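Local structure of putative Type I topoisomerase (Deinococcus radiodurans, 3M4A) at residues 258-261 with 262-266; 88-91 with 92-95. The protein probably relaxes supercoiled DNA as a type IB topoisomerase, cutting one strand without ATP and rejoining it after the DNA has swivelled. One frame throughout, in Å; residues are numbered along the deposited sequence.

Interaction 1. Residues 258-261 with 262-266; sequences SSER and QAKKV
Ser259 and Gln262 meet where helix 260-278 begins, and the polar contacts here start with a cap. Ser259 OG accepts a weak hydrogen bond from Gln262 N over 3.5 Å. With chi1 at 58° the hydroxyl oxygen stands between its own backbone N and carbonyl carbon, facing the first turn, and it also lies 3.1 Å from Gln262 CG, so the cap rests against the aliphatic part of the glutamine as well as its backbone. Main-chain bonds then take over: Ala263 N donates to Ser259 O (3.0 Å), Lys264 N to Glu260 O (3.0 Å), and Lys265 N more weakly to Arg261 O. This is a serine N-cap, in which a side-chain oxygen ahead of the helix serves an amide of the first turn.

A charge pair spans one turn. Glu260 and Lys264, four residues apart, reach out with extended chains, and Glu260 OE2 comes within 3.9 Å of Lys264 NZ in a long salt bridge, with the lysine CE close by. Lys265 turns its amine onward to a salt bridge with Asp269.

Arg261 and Gln262 make a loose polar approach: Arg261 NH2 is 4.0 Å from Gln262 OE1, with the guanidinium and amide planes 80° apart.

Buried Ala263 packs on Tyr298 and Leu299 of helix 292-299.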
ATOM      1  N   SER A 258      26.579  -9.758  17.100  1.00 21.28           N
ATOM      2  CA  SER A 258      27.304 -11.023  17.238  1.00 22.21           C
ATOM      3  C   SER A 258      26.603 -11.995  18.184  1.00 23.03           C
ATOM      4  O   SER A 258      26.643 -13.205  17.957  1.00 24.28           O
ATOM      5  CB  SER A 258      28.752 -10.789  17.693  1.00 22.49           C
ATOM      6  OG  SER A 258      28.823  -9.897  18.795  1.00 25.25           O
ATOM      7  N   SER A 259      25.965 -11.476  19.229  1.00 23.42           N
ATOM      8  CA  SER A 259      25.238 -12.321  20.176  1.00 24.01           C
ATOM      9  C   SER A 259      23.740 -12.194  19.967  1.00 24.55           C
ATOM     10  O   SER A 259      23.235 -11.116  19.646  1.00 24.74           O
ATOM     11  CB  SER A 259      25.607 -11.975  21.616  1.00 24.09           C
ATOM     12  OG  SER A 259      25.332 -10.621  21.915  1.00 25.25           O
ATOM     13  N   GLU A 260      23.032 -13.301  20.156  1.00 24.89           N
ATOM     14  CA  GLU A 260      21.593 -13.342  19.933  1.00 25.30           C
ATOM     15  C   GLU A 260      20.852 -12.485  20.948  1.00 25.09           C
ATOM     16  O   GLU A 260      19.800 -11.929  20.637  1.00 24.73           O
ATOM     17  CB  GLU A 260      21.083 -14.782  19.975  1.00 25.34           C
ATOM     18  CG  GLU A 260      19.578 -14.900  19.767  1.00 26.38           C
ATOM     19  CD  GLU A 260      19.151 -16.199  19.110  1.00 27.60           C
ATOM     20  OE1 GLU A 260      19.983 -16.840  18.422  1.00 31.94           O
ATOM     21  OE2 GLU A 260      17.963 -16.566  19.263  1.00 31.71           O
ATOM     22  N   ARG A 261      21.414 -12.369  22.152  1.00 25.39           N
ATOM     23  CA  ARG A 261      20.822 -11.550  23.204  1.00 25.23           C
ATOM     24  C   ARG A 261      20.882 -10.068  22.833  1.00 24.38           C
ATOM     25  O   ARG A 261      19.920  -9.337  23.048  1.00 24.30           O
ATOM     26  CB  ARG A 261      21.519 -11.794  24.550  1.00 25.62           C
ATOM     27  CG  ARG A 261      20.630 -11.498  25.746  1.00 26.60           C
ATOM     28  CD  ARG A 261      21.362 -11.629  27.091  1.00 28.50           C
ATOM     29  NE  ARG A 261      22.057 -10.396  27.478  1.00 31.88           N
ATOM     30  CZ  ARG A 261      21.451  -9.275  27.879  1.00 33.33           C
ATOM     31  NH1 ARG A 261      20.121  -9.202  27.936  1.00 34.90           N
ATOM     32  NH2 ARG A 261      22.177  -8.210  28.216  1.00 34.08           N
ATOM     33  N   GLN A 262      22.008  -9.641  22.266  1.00 23.42           N
ATOM     34  CA  GLN A 262      22.154  -8.258  21.807  1.00 23.03           C
ATOM     35  C   GLN A 262      21.265  -7.982  20.595  1.00 21.98           C
ATOM     36  O   GLN A 262      20.734  -6.873  20.455  1.00 21.78           O
ATOM     37  CB  GLN A 262      23.613  -7.932  21.477  1.00 23.48           C
ATOM     38  CG  GLN A 262      24.505  -7.733  22.706  1.00 25.63           C
ATOM     39  CD  GLN A 262      24.013  -6.618  23.620  1.00 27.29           C
ATOM     40  OE1 GLN A 262      23.769  -6.841  24.808  1.00 30.77           O
ATOM     41  NE2 GLN A 262      23.846  -5.420  23.066  1.00 28.38           N
ATOM     42  N   ALA A 263      21.122  -8.987  19.727  1.00 20.76           N
ATOM     43  CA  ALA A 263      20.230  -8.908  18.558  1.00 20.16           C
ATOM     44  C   ALA A 263      18.784  -8.688  18.984  1.00 19.38           C
ATOM     45  O   ALA A 263      18.058  -7.906  18.380  1.00 18.20           O
ATOM     46  CB  ALA A 263      20.339 -10.182  17.702  1.00 19.80           C
ATOM     47  N   LYS A 264      18.355  -9.385  20.032  1.00 18.84           N
ATOM     48  CA  LYS A 264      16.982  -9.258  20.503  1.00 19.29           C
ATOM     49  C   LYS A 264      16.678  -7.861  21.064  1.00 18.55           C
ATOM     50  O   LYS A 264      15.543  -7.393  20.975  1.00 18.28           O
ATOM     51  CB  LYS A 264      16.658 -10.353  21.518  1.00 19.32           C
ATOM     52  CG  LYS A 264      16.461 -11.703  20.885  1.00 20.58           C
ATOM     53  CD  LYS A 264      16.269 -12.760  21.942  1.00 21.46           C
ATOM     54  CE  LYS A 264      15.998 -14.118  21.326  1.00 23.34           C
ATOM     55  NZ  LYS A 264      16.065 -15.202  22.357  1.00 24.35           N
ATOM     56  N   LYS A 265      17.686  -7.198  21.625  1.00 18.28           N
ATOM     57  CA  LYS A 265      17.552  -5.806  22.054  1.00 18.07           C
ATOM     58  C   LYS A 265      17.287  -4.891  20.851  1.00 17.05           C
ATOM     59  O   LYS A 265      16.505  -3.939  20.941  1.00 17.04           O
ATOM     60  CB  LYS A 265      18.826  -5.333  22.764  1.00 18.31           C
ATOM     61  CG  LYS A 265      18.753  -3.894  23.289  1.00 19.60           C
ATOM     62  CD  LYS A 265      20.105  -3.180  23.316  1.00 21.38           C
ATOM     63  CE  LYS A 265      20.488  -2.596  21.953  1.00 23.68           C
ATOM     64  NZ  LYS A 265      19.561  -1.510  21.535  1.00 25.60           N
ATOM     65  N   VAL A 266      17.969  -5.156  19.744  1.00 15.95           N
ATOM     66  CA  VAL A 266      17.772  -4.354  18.529  1.00 15.01           C
ATOM     67  C   VAL A 266      16.342  -4.553  18.012  1.00 14.16           C
ATOM     68  O   VAL A 266      15.686  -3.595  17.567  1.00 13.19           O
ATOM     69  CB  VAL A 266      18.793  -4.695  17.410  1.00 14.64           C
ATOM     70  CG1 VAL A 266      18.543  -3.823  16.158  1.00 14.16           C
ATOM     71  CG2 VAL A 266      20.239  -4.522  17.904  1.00 15.54           C
TER

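Interaction 2. Residues 88-91 with 92-95; sequences ALKK and WQRL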
ATOM      1  N   ALA A  88      -6.733 -18.904   3.826  1.00 25.83           N
ATOM      2  CA  ALA A  88      -5.915 -18.494   4.960  1.00 25.05           C
ATOM      3  C   ALA A  88      -4.450 -18.754   4.643  1.00 24.98           C
ATOM      4  O   ALA A  88      -4.044 -19.881   4.359  1.00 25.41           O
ATOM      5  CB  ALA A  88      -6.324 -19.219   6.217  1.00 25.71           C
ATOM      6  N   LEU A  89      -3.665 -17.689   4.682  1.00 24.01           N
ATOM      7  CA  LEU A  89      -2.263 -17.736   4.308  1.00 23.22           C
ATOM      8  C   LEU A  89      -1.458 -17.167   5.452  1.00 22.37           C
ATOM      9  O   LEU A  89      -1.973 -16.377   6.250  1.00 22.30           O
ATOM     10  CB  LEU A  89      -2.024 -16.891   3.050  1.00 23.28           C
ATOM     11  CG  LEU A  89      -2.808 -17.276   1.792  1.00 24.20           C
ATOM     12  CD1 LEU A  89      -2.711 -16.192   0.728  1.00 25.49           C
ATOM     13  CD2 LEU A  89      -2.318 -18.610   1.252  1.00 25.22           C
ATOM     14  N   LYS A  90      -0.187 -17.556   5.520  1.00 21.58           N
ATOM     15  CA  LYS A  90       0.755 -16.914   6.424  1.00 20.94           C
ATOM     16  C   LYS A  90       1.089 -15.534   5.884  1.00 20.09           C
ATOM     17  O   LYS A  90       0.988 -15.282   4.680  1.00 19.31           O
ATOM     18  CB  LYS A  90       2.025 -17.742   6.589  1.00 21.58           C
ATOM     19  CG  LYS A  90       1.770 -19.072   7.287  1.00 22.65           C
ATOM     20  CD  LYS A  90       2.650 -19.275   8.504  1.00 24.19           C
ATOM     21  CE  LYS A  90       2.025 -20.260   9.501  1.00 24.77           C
ATOM     22  NZ  LYS A  90       1.173 -21.310   8.849  1.00 26.13           N
ATOM     23  N   LYS A  91       1.475 -14.648   6.791  1.00 19.60           N
ATOM     24  CA  LYS A  91       1.799 -13.267   6.440  0.50 19.27           C
ATOM     25  C   LYS A  91       2.830 -13.221   5.320  1.00 18.60           C
ATOM     26  O   LYS A  91       2.688 -12.450   4.373  1.00 17.73           O
ATOM     27  CB  LYS A  91       2.331 -12.514   7.661  0.50 19.59           C
ATOM     28  CG  LYS A  91       1.312 -12.318   8.769  0.50 19.52           C
ATOM     29  CD  LYS A  91       1.897 -11.507   9.913  0.50 19.86           C
ATOM     30  CE  LYS A  91       0.858 -11.243  10.981  0.50 20.54           C
ATOM     31  NZ  LYS A  91       0.476 -12.482  11.681  0.50 20.86           N
ATOM     32  N   TRP A  92       3.875 -14.039   5.431  1.00 17.60           N
ATOM     33  CA  TRP A  92       4.932 -14.016   4.417  1.00 17.44           C
ATOM     34  C   TRP A  92       4.394 -14.393   3.035  1.00 16.30           C
ATOM     35  O   TRP A  92       4.832 -13.824   2.030  1.00 15.18           O
ATOM     36  CB  TRP A  92       6.150 -14.866   4.800  1.00 17.90           C
ATOM     37  CG  TRP A  92       5.901 -16.330   4.870  1.00 18.34           C
ATOM     38  CD1 TRP A  92       5.526 -17.035   5.967  1.00 19.12           C
ATOM     39  CD2 TRP A  92       6.019 -17.279   3.803  1.00 18.72           C
ATOM     40  NE1 TRP A  92       5.399 -18.365   5.657  1.00 19.34           N
ATOM     41  CE2 TRP A  92       5.693 -18.544   4.333  1.00 18.05           C
ATOM     42  CE3 TRP A  92       6.362 -17.183   2.452  1.00 18.73           C
ATOM     43  CZ2 TRP A  92       5.699 -19.706   3.565  1.00 18.56           C
ATOM     44  CZ3 TRP A  92       6.372 -18.354   1.680  1.00 19.61           C
ATOM     45  CH2 TRP A  92       6.049 -19.591   2.247  1.00 18.84           C
ATOM     46  N   GLN A  93       3.418 -15.302   2.990  1.00 15.57           N
ATOM     47  CA  GLN A  93       2.782 -15.695   1.728  1.00 15.89           C
ATOM     48  C   GLN A  93       1.947 -14.568   1.119  1.00 15.19           C
ATOM     49  O   GLN A  93       2.065 -14.270  -0.078  1.00 15.80           O
ATOM     50  CB  GLN A  93       1.880 -16.915   1.934  1.00 15.72           C
ATOM     51  CG  GLN A  93       2.609 -18.148   2.384  1.00 16.82           C
ATOM     52  CD  GLN A  93       1.653 -19.286   2.672  1.00 17.73           C
ATOM     53  OE1 GLN A  93       0.889 -19.238   3.631  1.00 21.17           O
ATOM     54  NE2 GLN A  93       1.697 -20.313   1.843  1.00 21.57           N
ATOM     55  N   ARG A  94       1.097 -13.956   1.935  1.00 14.16           N
ATOM     56  CA  ARG A  94       0.271 -12.848   1.465  1.00 13.56           C
ATOM     57  C   ARG A  94       1.137 -11.671   0.996  1.00 12.39           C
ATOM     58  O   ARG A  94       0.850 -11.069  -0.047  1.00 12.12           O
ATOM     59  CB  ARG A  94      -0.714 -12.376   2.533  1.00 13.53           C
ATOM     60  CG  ARG A  94      -1.786 -11.448   1.979  1.00 14.34           C
ATOM     61  CD  ARG A  94      -2.754 -11.015   3.048  1.00 14.94           C
ATOM     62  NE  ARG A  94      -3.645  -9.940   2.603  1.00 14.80           N
ATOM     63  CZ  ARG A  94      -4.802 -10.137   1.975  1.00 15.06           C
ATOM     64  NH1 ARG A  94      -5.236 -11.370   1.725  1.00 15.42           N
ATOM     65  NH2 ARG A  94      -5.549  -9.101   1.620  1.00 14.86           N
ATOM     66  N   LEU A  95       2.194 -11.362   1.742  1.00 12.00           N
ATOM     67  CA  LEU A  95       3.056 -10.222   1.397  1.00 11.82           C
ATOM     68  C   LEU A  95       3.903 -10.457   0.146  1.00 11.51           C
ATOM     69  O   LEU A  95       4.163  -9.522  -0.613  1.00 10.32           O
ATOM     70  CB  LEU A  95       3.977  -9.853   2.570  1.00 12.06           C
ATOM     71  CG  LEU A  95       3.325  -9.183   3.787  1.00 13.05           C
ATOM     72  CD1 LEU A  95       4.381  -8.684   4.758  1.00 13.86           C
ATOM     73  CD2 LEU A  95       2.399  -8.051   3.360  1.00 12.95           C
TER
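The chain passes from an extended run at Leu89 and Lys90 into the first turn of helix 91-113, where Lys90 O receives Arg94 N at 3.1 Å and, weakly, Gln93 N, while Leu95 N donates to Lys91 O at 2.9 Å. Gln93 also binds back with its side chain. Its OE1 accepts from Lys90 N over 2.7 Å, a nearly straight bond (163° at the hydrogen) that lies in the amide plane and uses a lone pair of the oxygen. With CG anti to the carbonyl carbon (chi1 -63°) and the chain extended beyond it, the amide reaches back to the residue before the helix. The same oxygen is bordered by carbon: Lys90 CB is 3.5 Å away, and Leu89 CB lies beside it where the leucine and glutamine side chains cross at about a right angle.

Trp92 covers another flank of the glutamine. Gln93 CG sits 3.5 Å above the centre of one indole face, and Lys90 CB approaches Trp92 NE1 obliquely at 3.6 Å, so that the ring is contacted by both Lys90 and Gln93. Beyond the turn Trp92 packs on Leu332 of helix 323-337, and the Arg94 guanidinium goes to Asp237 and to the carbonyl of Phe83. Buried Leu95 meets Trp241 and Thr244 of helix 235-254. A side chain at N3 accepting from the N-cap amide is one half of a capping box; the full box is not formed, because the lysine at the N-cap has no side-chain acceptor to offer the Gln93 amide.

How the interactions relate
Both contacts mark the N-terminal start of a helix, both in the part of the chain related to the eukaryotic topoisomerase I catalytic core, and both lie at the surface, each with a single buried residue among those that touch. They belong to different helices, 260-278 and 91-113, with centres about 27 Å apart, and are not in contact. In interaction 1, centred about 31 Å from the centre of the chain, the cap comes from a side chain ahead of the helix and is joined by a charge pair. Interaction 2, centred about 15 Å from that point, reverses the direction, a glutamine inside the helix reaching back, and mixes this with aromatic and aliphatic packing. Helix 235-254 lies beside both regions, touching Leu95 and also Val266.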